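Local atomic coordinates of putative permease protein, ABC transporter (Porphyromonas gingivalis, PDB entry 3IS6), a protein that probably takes part in transmembrane transport as an ABC-transporter permease, of which this chain supplies the MacB-like periplasmic core portion. Residues 67-70 / 74-77; 128-133 / 137-142; 48-53 / 204-209. All coordinates share one frame; numbering follows the deposited sequence. Where two conformers were deposited one is given.

Interaction 1. Residues 67-70 / 74-77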
loop_
_atom_site.group_PDB
_atom_site.type_symbol
_atom_site.label_atom_id
_atom_site.label_comp_id
_atom_site.label_asym_id
_atom_site.label_seq_id
_atom_site.Cartn_x
_atom_site.Cartn_y
_atom_site.Cartn_z
ATOM N N LYS A 67 9.780 -13.754 -0.972
ATOM C CA LYS A 67 10.940 -14.245 -0.277
ATOM C C LYS A 67 11.368 -13.322 0.842
ATOM O O LYS A 67 11.432 -12.155 0.654
ATOM C CB LYS A 67 12.068 -14.453 -1.243
ATOM C CG LYS A 67 11.970 -15.718 -1.950
ATOM C CD LYS A 67 12.756 -15.719 -3.172
ATOM C CE LYS A 67 12.779 -17.112 -3.778
ATOM N NZ LYS A 67 13.885 -17.266 -4.747
HETATM N N MSE A 68 11.612 -13.887 2.006
HETATM C CA MSE A 68 12.042 -13.179 3.195
HETATM C C MSE A 68 13.396 -13.708 3.661
HETATM O O MSE A 68 13.606 -14.868 3.632
HETATM C CB MSE A 68 11.052 -13.355 4.325
HETATM C CG MSE A 68 9.669 -12.888 4.084
HETATM SE SE MSE A 68 9.426 -11.044 3.838
HETATM C CE MSE A 68 9.525 -10.451 5.548
ATOM N N ILE A 69 14.290 -12.847 4.095
ATOM C CA ILE A 69 15.522 -13.216 4.649
ATOM C C ILE A 69 15.485 -13.087 6.187
ATOM O O ILE A 69 15.111 -12.063 6.680
ATOM C CB ILE A 69 16.687 -12.402 4.055
ATOM C CG1 ILE A 69 16.734 -12.592 2.538
ATOM C CG2 ILE A 69 18.017 -12.829 4.702
ATOM C CD1 ILE A 69 17.774 -11.739 1.837
ATOM N N LEU A 70 15.912 -14.109 6.892
ATOM C CA LEU A 70 15.873 -14.098 8.341
ATOM C C LEU A 70 17.232 -13.737 8.896
ATOM O O LEU A 70 18.174 -14.357 8.582
ATOM C CB LEU A 70 15.483 -15.461 8.851
ATOM C CG LEU A 70 15.422 -15.674 10.343
ATOM C CD1 LEU A 70 14.380 -14.859 10.982
ATOM C CD2 LEU A 70 15.270 -17.112 10.648
ATOM N N LYS A 74 19.580 -16.713 5.902
ATOM C CA LYS A 74 18.789 -17.640 5.135
ATOM C C LYS A 74 17.492 -17.060 4.590
ATOM O O LYS A 74 16.857 -16.297 5.223
ATOM C CB LYS A 74 18.525 -18.912 5.931
ATOM C CG LYS A 74 19.786 -19.579 6.353
ATOM C CD LYS A 74 19.612 -20.904 6.964
ATOM C CE LYS A 74 20.946 -21.562 7.189
ATOM N NZ LYS A 74 20.850 -22.694 8.076
ATOM N N THR A 75 17.126 -17.517 3.412
ATOM C CA THR A 75 15.977 -17.051 2.669
ATOM C C THR A 75 14.859 -18.066 2.692
ATOM O O THR A 75 15.086 -19.223 2.565
ATOM C CB THR A 75 16.362 -16.768 1.232
ATOM O OG1 THR A 75 17.216 -15.637 1.191
ATOM C CG2 THR A 75 15.200 -16.447 0.458
ATOM N N TYR A 76 13.649 -17.595 2.908
ATOM C CA TYR A 76 12.473 -18.421 2.987
ATOM C C TYR A 76 11.336 -17.887 2.140
ATOM O O TYR A 76 11.049 -16.740 2.171
ATOM C CB TYR A 76 12.018 -18.529 4.435
ATOM C CG TYR A 76 13.069 -19.144 5.298
ATOM C CD1 TYR A 76 13.231 -20.493 5.351
ATOM C CD2 TYR A 76 13.948 -18.374 5.994
ATOM C CE1 TYR A 76 14.195 -21.049 6.096
ATOM C CE2 TYR A 76 14.926 -18.936 6.743
ATOM C CZ TYR A 76 15.043 -20.269 6.792
ATOM O OH TYR A 76 16.002 -20.838 7.522
ATOM N N GLU A 77 10.695 -18.766 1.404
ATOM C CA GLU A 77 9.518 -18.417 0.661
ATOM C C GLU A 77 8.359 -18.435 1.635
ATOM O O GLU A 77 8.159 -19.385 2.325
ATOM C CB GLU A 77 9.318 -19.407 -0.475
ATOM C CG GLU A 77 8.061 -19.218 -1.281
ATOM C CD GLU A 77 7.771 -20.380 -2.217
ATOM O OE1 GLU A 77 7.077 -21.324 -1.819
ATOM O OE2 GLU A 77 8.249 -20.342 -3.354
HETATM O O HOH W 1 18.858 -17.078 8.784
#

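Interaction 2. Residues 128-133 / 137-142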
loop_
_atom_site.group_PDB
_atom_site.type_symbol
_atom_site.label_atom_id
_atom_site.label_comp_id
_atom_site.label_asym_id
_atom_site.label_seq_id
_atom_site.Cartn_x
_atom_site.Cartn_y
_atom_site.Cartn_z
ATOM N N ARG A 128 14.334 -11.136 13.390
ATOM C CA ARG A 128 14.006 -10.123 12.422
ATOM C C ARG A 128 14.032 -10.620 10.964
ATOM O O ARG A 128 14.930 -11.307 10.575
ATOM C CB ARG A 128 14.915 -8.921 12.592
ATOM C CG ARG A 128 14.751 -8.197 13.906
ATOM C CD ARG A 128 15.961 -7.349 14.244
ATOM N NE ARG A 128 17.174 -8.148 14.330
ATOM C CZ ARG A 128 18.269 -7.812 15.001
ATOM N NH1 ARG A 128 18.334 -6.678 15.664
ATOM N NH2 ARG A 128 19.305 -8.612 14.995
ATOM N N LEU A 129 13.014 -10.235 10.220
ATOM C CA LEU A 129 12.775 -10.620 8.845
ATOM C C LEU A 129 12.750 -9.402 7.932
ATOM O O LEU A 129 12.251 -8.393 8.299
ATOM C CB LEU A 129 11.404 -11.277 8.717
ATOM C CG LEU A 129 11.153 -12.710 9.096
ATOM C CD1 LEU A 129 9.749 -13.058 9.039
ATOM C CD2 LEU A 129 11.881 -13.567 8.196
ATOM N N ARG A 130 13.266 -9.517 6.732
ATOM C CA ARG A 130 13.030 -8.505 5.729
ATOM C C ARG A 130 12.931 -9.075 4.320
ATOM O O ARG A 130 13.365 -10.140 4.064
ATOM C CB ARG A 130 14.037 -7.393 5.827
ATOM C CG ARG A 130 15.350 -7.723 5.346
ATOM C CD ARG A 130 16.227 -6.509 5.357
ATOM N NE ARG A 130 16.441 -5.976 6.676
ATOM C CZ ARG A 130 17.482 -6.276 7.412
ATOM N NH1 ARG A 130 18.357 -7.116 6.941
ATOM N NH2 ARG A 130 17.639 -5.766 8.614
ATOM N N PRO A 131 12.334 -8.338 3.419
ATOM C CA PRO A 131 12.143 -8.849 2.081
ATOM C C PRO A 131 13.486 -9.091 1.486
ATOM O O PRO A 131 14.396 -8.372 1.722
ATOM C CB PRO A 131 11.444 -7.702 1.373
ATOM C CG PRO A 131 10.876 -6.941 2.388
ATOM C CD PRO A 131 11.761 -7.004 3.540
ATOM N N ALA A 132 13.583 -10.112 0.686
ATOM C CA ALA A 132 14.859 -10.549 0.223
ATOM C C ALA A 132 15.599 -9.474 -0.544
ATOM O O ALA A 132 16.773 -9.425 -0.498
ATOM C CB ALA A 132 14.726 -11.774 -0.586
ATOM N N GLU A 133 14.912 -8.633 -1.262
ATOM C CA GLU A 133 15.610 -7.701 -2.120
ATOM C C GLU A 133 15.825 -6.318 -1.524
ATOM O O GLU A 133 16.400 -5.474 -2.149
ATOM C CB GLU A 133 14.928 -7.609 -3.479
ATOM N N ASP A 137 18.127 -1.560 6.443
ATOM C CA ASP A 137 18.183 -2.330 7.657
ATOM C C ASP A 137 16.885 -2.358 8.432
ATOM O O ASP A 137 16.809 -2.953 9.454
ATOM C CB ASP A 137 19.414 -2.081 8.525
ATOM C CG ASP A 137 19.415 -0.773 9.194
ATOM O OD1 ASP A 137 18.358 -0.175 9.318
ATOM O OD2 ASP A 137 20.504 -0.329 9.601
ATOM N N ARG A 138 15.860 -1.728 7.904
ATOM C CA ARG A 138 14.542 -1.853 8.484
ATOM C C ARG A 138 14.079 -3.298 8.388
ATOM O O ARG A 138 14.270 -3.945 7.406
ATOM C CB ARG A 138 13.548 -0.950 7.772
ATOM C CG ARG A 138 12.133 -1.207 8.112
ATOM C CD ARG A 138 11.219 -0.171 7.538
ATOM N NE ARG A 138 11.330 1.039 8.302
ATOM C CZ ARG A 138 10.360 1.892 8.541
ATOM N NH1 ARG A 138 9.154 1.704 8.079
ATOM N NH2 ARG A 138 10.620 2.937 9.266
ATOM N N ALA A 139 13.473 -3.779 9.444
ATOM C CA ALA A 139 13.048 -5.154 9.502
ATOM C C ALA A 139 11.755 -5.363 10.257
ATOM O O ALA A 139 11.360 -4.559 11.032
ATOM C CB ALA A 139 14.122 -5.985 10.089
ATOM N N ILE A 140 11.128 -6.486 10.019
ATOM C CA ILE A 140 9.950 -6.885 10.721
ATOM C C ILE A 140 10.352 -7.847 11.822
ATOM O O ILE A 140 11.113 -8.731 11.591
ATOM C CB ILE A 140 8.994 -7.590 9.793
ATOM C CG1 ILE A 140 8.684 -6.722 8.590
ATOM C CG2 ILE A 140 7.755 -7.887 10.479
ATOM C CD1 ILE A 140 8.238 -7.502 7.393
ATOM N N THR A 141 9.812 -7.647 13.006
ATOM C CA THR A 141 10.082 -8.469 14.153
ATOM C C THR A 141 9.047 -9.543 14.328
ATOM O O THR A 141 7.896 -9.280 14.239
ATOM C CB THR A 141 10.025 -7.633 15.407
ATOM O OG1 THR A 141 11.042 -6.653 15.368
ATOM C CG2 THR A 141 10.225 -8.459 16.574
ATOM N N ILE A 142 9.451 -10.749 14.639
ATOM C CA ILE A 142 8.486 -11.802 14.850
ATOM C C ILE A 142 7.909 -11.745 16.263
ATOM O O ILE A 142 8.563 -12.022 17.213
ATOM C CB ILE A 142 9.119 -13.160 14.604
ATOM C CG1 ILE A 142 9.586 -13.266 13.169
ATOM C CG2 ILE A 142 8.186 -14.244 14.925
ATOM C CD1 ILE A 142 10.281 -14.458 12.895
#

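Interaction 3. Residues 48-53 / 204-209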
loop_
_atom_site.group_PDB
_atom_site.type_symbol
_atom_site.label_atom_id
_atom_site.label_comp_id
_atom_site.label_asym_id
_atom_site.label_seq_id
_atom_site.Cartn_x
_atom_site.Cartn_y
_atom_site.Cartn_z
ATOM N N GLN A 48 -19.989 -4.541 10.697
ATOM C CA GLN A 48 -20.019 -4.774 12.119
ATOM C C GLN A 48 -20.674 -3.646 12.879
ATOM O O GLN A 48 -21.399 -3.871 13.803
ATOM C CB GLN A 48 -18.636 -4.985 12.698
ATOM C CG GLN A 48 -18.705 -5.548 14.069
ATOM C CD GLN A 48 -17.412 -6.022 14.584
ATOM O OE1 GLN A 48 -16.673 -6.674 13.912
ATOM N NE2 GLN A 48 -17.135 -5.701 15.809
ATOM N N GLU A 49 -20.347 -2.434 12.503
ATOM C CA GLU A 49 -20.935 -1.269 13.111
ATOM C C GLU A 49 -22.410 -1.090 12.824
ATOM O O GLU A 49 -23.136 -0.724 13.693
ATOM C CB GLU A 49 -20.132 -0.024 12.765
ATOM N N GLU A 50 -22.834 -1.339 11.600
ATOM C CA GLU A 50 -24.158 -0.976 11.153
ATOM C C GLU A 50 -25.224 -2.043 10.968
ATOM O O GLU A 50 -26.374 -1.718 10.878
ATOM C CB GLU A 50 -24.057 -0.163 9.872
ATOM C CG GLU A 50 -23.267 1.082 10.040
ATOM C CD GLU A 50 -23.093 1.883 8.789
ATOM O OE1 GLU A 50 -23.812 1.657 7.827
ATOM O OE2 GLU A 50 -22.232 2.754 8.772
ATOM N N ILE A 51 -24.868 -3.308 10.879
ATOM C CA ILE A 51 -25.852 -4.296 10.512
ATOM C C ILE A 51 -26.267 -5.146 11.685
ATOM O O ILE A 51 -25.455 -5.733 12.340
ATOM C CB ILE A 51 -25.325 -5.191 9.417
ATOM C CG1 ILE A 51 -24.929 -4.365 8.209
ATOM C CG2 ILE A 51 -26.338 -6.200 9.059
ATOM C CD1 ILE A 51 -26.021 -3.975 7.383
ATOM N N PRO A 52 -27.558 -5.184 11.935
ATOM C CA PRO A 52 -28.116 -5.877 13.076
ATOM C C PRO A 52 -27.948 -7.354 12.965
ATOM O O PRO A 52 -28.104 -7.883 11.916
ATOM C CB PRO A 52 -29.598 -5.548 12.954
ATOM C CG PRO A 52 -29.818 -5.417 11.572
ATOM C CD PRO A 52 -28.628 -4.713 11.054
ATOM N N GLY A 53 -27.664 -8.013 14.055
ATOM C CA GLY A 53 -27.514 -9.435 14.000
ATOM C C GLY A 53 -26.151 -9.927 13.583
ATOM O O GLY A 53 -25.973 -11.097 13.423
ATOM N N LYS A 204 -25.768 2.369 0.210
ATOM C CA LYS A 204 -26.211 3.684 -0.200
ATOM C C LYS A 204 -25.605 4.815 0.636
ATOM O O LYS A 204 -25.307 5.857 0.133
ATOM C CB LYS A 204 -27.727 3.741 -0.181
ATOM C CG LYS A 204 -28.371 2.938 -1.281
ATOM C CD LYS A 204 -29.850 2.804 -1.106
ATOM C CE LYS A 204 -30.525 2.272 -2.354
ATOM N NZ LYS A 204 -32.000 2.327 -2.202
ATOM N N ARG A 205 -25.440 4.572 1.916
ATOM C CA ARG A 205 -24.814 5.511 2.814
ATOM C C ARG A 205 -23.372 5.782 2.477
ATOM O O ARG A 205 -22.912 6.876 2.657
ATOM C CB ARG A 205 -24.833 4.979 4.224
ATOM C CG ARG A 205 -25.968 5.368 5.077
ATOM C CD ARG A 205 -25.832 4.677 6.401
ATOM N NE ARG A 205 -26.934 3.777 6.617
ATOM C CZ ARG A 205 -26.851 2.520 6.990
ATOM N NH1 ARG A 205 -25.712 1.932 7.229
ATOM N NH2 ARG A 205 -27.947 1.847 7.119
ATOM N N HIS A 206 -22.638 4.773 2.057
ATOM C CA HIS A 206 -21.218 4.928 1.925
ATOM C C HIS A 206 -20.657 5.023 0.552
ATOM O O HIS A 206 -19.542 5.403 0.394
ATOM C CB HIS A 206 -20.530 3.760 2.560
ATOM C CG HIS A 206 -20.634 3.715 4.036
ATOM N ND1 HIS A 206 -21.642 3.056 4.683
ATOM C CD2 HIS A 206 -19.835 4.207 4.992
ATOM C CE1 HIS A 206 -21.469 3.151 5.979
ATOM N NE2 HIS A 206 -20.379 3.849 6.191
ATOM N N GLN A 207 -21.405 4.633 -0.446
ATOM C CA GLN A 207 -20.853 4.459 -1.760
ATOM C C GLN A 207 -21.393 5.462 -2.740
ATOM O O GLN A 207 -22.571 5.612 -2.876
ATOM C CB GLN A 207 -21.196 3.052 -2.250
ATOM C CG GLN A 207 -20.382 2.581 -3.393
ATOM C CD GLN A 207 -20.737 1.202 -3.815
ATOM O OE1 GLN A 207 -21.826 0.942 -4.267
ATOM N NE2 GLN A 207 -19.802 0.300 -3.669
ATOM N N ASP A 208 -20.526 6.144 -3.448
ATOM C CA ASP A 208 -21.027 7.081 -4.421
ATOM C C ASP A 208 -21.519 6.252 -5.570
ATOM O O ASP A 208 -20.772 5.485 -6.110
ATOM C CB ASP A 208 -19.917 8.016 -4.890
HETATM N N MSE A 209 -22.785 6.383 -5.923
HETATM C CA MSE A 209 -23.343 5.542 -6.961
HETATM C C MSE A 209 -23.144 6.093 -8.355
HETATM O O MSE A 209 -23.396 5.436 -9.340
HETATM C CB MSE A 209 -24.806 5.216 -6.681
HETATM C CG MSE A 209 -25.132 4.949 -5.226
HETATM SE SE MSE A 209 -24.995 3.156 -4.419
HETATM C CE MSE A 209 -26.828 2.664 -4.270
#

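Interaction 1. Residues 67-70 / 74-77
Tyr-76 turns the edge of its ring, not a face, to Leu-70: CE2 lies 4.1 Å from Leu-70 CB, with that methylene close to the ring plane. The ring reaches this place because Tyr-76 CG stands beside its own backbone N, opposite the carbonyl carbon (chi1 -60°), so that it leans back along the strand toward Lys-74. Met-68, the selenomethionine paired with Tyr-76, is on the same side of the sheet, yet its chain bends twice and carries SE away from the tyrosine toward Leu-129. Met-120 also touches the Tyr-76 side chain.

Lys-67, Ile-69, Thr-75 and Glu-77 occupy the other face. There Thr-75 divides its two branches between neighbours of the facing strand. Its CG2 meets Lys-67 CB at 4.1 Å, while OG1 is 3.4 Å from Ile-69 CG1; the latter contact is doubtful in detail, since Ile-69 was modelled in two conformers. Lys-67 runs on extended, and its NZ stays 6.6 Å from Glu-77 OE2, so the opposite charges do not meet.

The backbone fixes this register. Met-68 N donates to Tyr-76 O at 2.9 Å, nearly straight at 173°, and Tyr-76 N returns a bond of 2.8 Å to Met-68 O. A further bond joins Leu-70 N to Lys-74 O, but on the return side a water intervenes, giving a hydrogen to Leu-70 O and accepting one from Lys-74 N at 3.0 Å. The short strand segments run at 147° to each other, which shows them antiparallel with a marked twist. Three residues link them, and the whole is a beta hairpin, formed where strand 54-70 turns back into strand 74-83 within the MacB-like periplasmic core.

Interaction 2. Residues 128-133 / 137-142
Arg-130 brings its guanidinium to the backbone of Asp-137 and Arg-138 by two turns of its chain: CG is wedged between its own N and carbonyl carbon (chi1 74°), and a second bend at chi3 (63°) swings NE back across to the facing segment. NE then donates to Arg-138 O at 3.1 Å, along a nearly straight path (168°). The acceptor lies in the guanidinium plane, although NE itself is above the plane of that carbonyl and so misses its lone pairs. NH2 reaches Asp-137 O at the same distance, but more bent and further tilted, which makes this the less regular of the two bonds. The third nitrogen, NH1, forms a salt bridge with Asp-72, so each of the three nitrogens has a partner, two of them backbone carbonyls and the third a carboxylate.

Ala-139 directs its methyl group at the other segment, where CB meets Leu-129 O at 3.5 Å and Arg-128 CB at 3.9 Å. Beyond it the strands pair regularly. Leu-129 N and Ile-140 O are joined at 2.8 Å, and a reciprocal bond from Ile-140 N to Leu-129 O closes the hydrogen-bonded pair; both donors lie in the carbonyl planes. On the buried face, the side chains of Leu-129 and Ile-142 cross, with Leu-129 CD1 4.1 Å from Ile-142 CD1. Arg-128 leads its end away to a salt bridge with Glu-71.

This beta hairpin, strands 128-131 and 140-146, is flanked in the sheet by strand 54-70 beside the first strand and by strand 109-113 beside the second. Ile-112 touches both Leu-129 and Ile-142. Leu-240 of the second subunit packs on Ile-140, and Arg-138 NH1 donates to the backbone O of Leu-240 and Gln-243 of that subunit's C-terminal region.

Interaction 3. Residues 48-53 / 204-209
Glu-50 and Arg-205 approach from the ends of two helices whose backbones stay well apart, 10.6 Å between Glu-50 CA and Arg-205 CA. Each segment leaves its helix in the same manner. Glu-50 and His-206 are the last helical residues, and the chain opens to an extended form at Ile-51 (psi 125°) and again at Gln-207 (psi 128°).

Side chains alone bridge the gap. Glu-50 reaches out extended beyond CG and brings OE1 toward Arg-205 and OE2 toward His-206. Opposite charges meet at Arg-205 as a salt bridge, but its detail, including the edge-on approach of OE1, is doubtful: Glu-50 OE1 and Arg-205 NH1 are 2.0 Å apart, too close to be real. The contact joins the C-terminal ends of helix 43-50, part of the MacB-like periplasmic core, and helix 196-206, at the surface of the chain.

His-206 meets the carboxylate edge-on, the two planes 23° apart. Glu-50 OE2 comes nearest to His-206 CE1, a short contact of 2.9 Å. From the same Glu-50 OE2, His-206 NE2 is 3.4 Å away at a poor angle, so no hydrogen bond is assigned. The imidazole is positioned instead by ND1, bonded to Met-202 O, and by stacking on Trp-174, while Met-202 also touches the side chain of Glu-50.

In the fold
Interactions 1 and 2 are successive hairpins of one sheet, their centres 9 Å apart, joined because strand 54-70 pairs with strand 128-131. Two backbone contacts, both probable hydrogen bonds, make the seam: Ile-69 N to Arg-130 O at 2.9 Å and Lys-67 O to Ala-132 N at 3.0 Å. Leu-70 CD1 also packs on Arg-128 O at 3.6 Å. Interaction 3 is on the opposite side of the chain's centre, its own centre about 41 Å from that of interaction 1 and 38 Å from that of interaction 2. Its segments bracket both hairpins in sequence, and helix 43-50 is followed, after three residues, by strand 54-70, whose far end is segment 67-70.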